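Local coordinates for putative ferritin-like diiron-carboxylate protein TM1526 (Thermotoga maritima, PDB 1VJX), which is of unknown function but, as a rubrerythrin-family member with a ferritin-like fold, probably binds metal ions and may act as an oxidoreductase, at residues Gly80-Tyr84 against Ile117-Glu121. Numbering follows the deposited sequence.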
# COMPACT_ATOMS: atom_id res chain seq x y z
N GLY A 80 15.41 -14.08 7.54
CA GLY A 80 14.85 -13.39 8.70
C GLY A 80 13.34 -13.24 8.81
O GLY A 80 12.54 -14.06 8.30
N TYR A 81 12.97 -12.19 9.50
CA TYR A 81 11.62 -11.86 9.86
C TYR A 81 11.17 -10.82 8.88
O TYR A 81 11.73 -9.72 8.82
CB TYR A 81 11.59 -11.29 11.27
CG TYR A 81 10.27 -10.73 11.69
CD1 TYR A 81 9.26 -11.58 12.15
CD2 TYR A 81 10.03 -9.38 11.67
CE1 TYR A 81 8.05 -11.08 12.56
CE2 TYR A 81 8.82 -8.88 12.07
CZ TYR A 81 7.81 -9.74 12.50
OH TYR A 81 6.56 -9.26 12.87
N ALA A 82 10.17 -11.20 8.07
CA ALA A 82 9.47 -10.31 7.19
C ALA A 82 8.24 -9.74 7.92
O ALA A 82 7.30 -10.42 8.20
CB ALA A 82 9.04 -11.06 5.96
N PHE A 83 8.28 -8.46 8.26
CA PHE A 83 7.18 -7.75 8.88
C PHE A 83 6.08 -7.49 7.87
O PHE A 83 6.34 -7.10 6.72
CB PHE A 83 7.66 -6.38 9.45
CG PHE A 83 6.53 -5.44 9.77
CD1 PHE A 83 5.89 -5.51 10.99
CD2 PHE A 83 6.09 -4.51 8.84
CE1 PHE A 83 4.82 -4.67 11.29
CE2 PHE A 83 5.04 -3.69 9.12
CZ PHE A 83 4.39 -3.77 10.37
N TYR A 84 4.85 -7.65 8.29
CA TYR A 84 3.74 -7.11 7.52
C TYR A 84 2.55 -7.09 8.45
O TYR A 84 2.50 -7.87 9.41
CB TYR A 84 3.46 -7.94 6.25
CG TYR A 84 2.97 -9.37 6.48
CD1 TYR A 84 1.61 -9.67 6.58
CD2 TYR A 84 3.87 -10.41 6.58
CE1 TYR A 84 1.20 -10.98 6.80
CE2 TYR A 84 3.48 -11.68 6.80
CZ TYR A 84 2.15 -11.98 6.90
OH TYR A 84 1.81 -13.33 7.11
N ILE A 117 7.18 -0.55 4.60
CA ILE A 117 8.17 -1.49 5.11
C ILE A 117 8.10 -2.75 4.29
O ILE A 117 9.12 -3.30 3.86
CB ILE A 117 7.94 -1.82 6.61
CG1 ILE A 117 8.13 -0.59 7.46
CG2 ILE A 117 8.88 -2.93 7.09
CD1 ILE A 117 8.22 -0.81 8.93
N LEU A 118 6.88 -3.20 4.02
CA LEU A 118 6.70 -4.45 3.29
C LEU A 118 7.19 -4.35 1.84
O LEU A 118 7.77 -5.30 1.29
CB LEU A 118 5.27 -4.93 3.31
CG LEU A 118 5.17 -6.14 2.32
CD1 LEU A 118 5.31 -7.47 3.03
CD2 LEU A 118 3.95 -6.06 1.52
N TYR A 119 6.90 -3.26 1.17
CA TYR A 119 7.41 -3.14 -0.18
C TYR A 119 8.94 -3.05 -0.20
O TYR A 119 9.53 -3.49 -1.17
CB TYR A 119 6.84 -1.94 -0.94
CG TYR A 119 5.33 -1.82 -0.89
CD1 TYR A 119 4.51 -2.92 -1.09
CD2 TYR A 119 4.72 -0.57 -0.61
CE1 TYR A 119 3.13 -2.82 -1.02
CE2 TYR A 119 3.34 -0.47 -0.53
CZ TYR A 119 2.56 -1.60 -0.74
OH TYR A 119 1.20 -1.49 -0.66
N TYR A 120 9.57 -2.42 0.81
CA TYR A 120 11.02 -2.46 0.91
C TYR A 120 11.50 -3.94 1.05
O TYR A 120 12.44 -4.35 0.40
CB TYR A 120 11.54 -1.58 2.06
CG TYR A 120 11.77 -0.11 1.69
CD1 TYR A 120 12.67 0.25 0.69
CD2 TYR A 120 11.12 0.93 2.37
CE1 TYR A 120 12.91 1.62 0.35
CE2 TYR A 120 11.36 2.33 2.03
CZ TYR A 120 12.25 2.64 1.01
OH TYR A 120 12.50 3.97 0.65
N GLU A 121 10.80 -4.72 1.86
CA GLU A 121 11.18 -6.11 2.11
C GLU A 121 11.21 -6.87 0.83
O GLU A 121 12.18 -7.56 0.56
CB GLU A 121 10.28 -6.75 3.16
CG GLU A 121 10.63 -6.24 4.56
CD GLU A 121 9.63 -6.61 5.66
OE1 GLU A 121 8.45 -6.83 5.35
OE2 GLU A 121 10.05 -6.68 6.84
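The backbone N of Phe83 donates a hydrogen bond to OE2 of Glu121, at 2.9 Å and somewhat bent, with an N-H...O angle of 145°. The amide meets the carboxylate oxygen on its syn side, 23° out of the carboxylate plane, and OE2 also lies 3.6 Å from CB of Phe83. The side chain of Glu121 runs out straight past CG, which carries the acid across from the helix to the backbone of 82-83. CA of Ala82 also comes within 3.7 Å of Glu121 OE2, so this oxygen lies against the loop backbone at Ala82 and beside CB of Phe83.

Apolar packing on the preceding turn flanks the carboxylate. The Phe83 side chain crosses that of Ile117 at about a right angle, and the ring atom CD2 rests 3.7 Å from the methyl CG2 of Ile117, one helical turn before Glu121. Leu118 reaches the next residue of the loop: its methyl CD1 touches CB of Tyr84 at 3.7 Å and also lies near a carbonyl oxygen, 3.8 Å from O of Phe83. Contact with Tyr84 stops at that CB, because the phenol ring leads away from the helix.

Segment 80-84 is a non-helical piece of the long connection between helices 71-74 and 101-125, laid along the outside of the ferritin-like helical bundle. His10, from the purification tag, hydrogen-bonds to Ala82 O through ND1, and its ring meets those of Tyr81 and Tyr84, while Leu118 also packs on Val21 and Leu25 of helix 15-36.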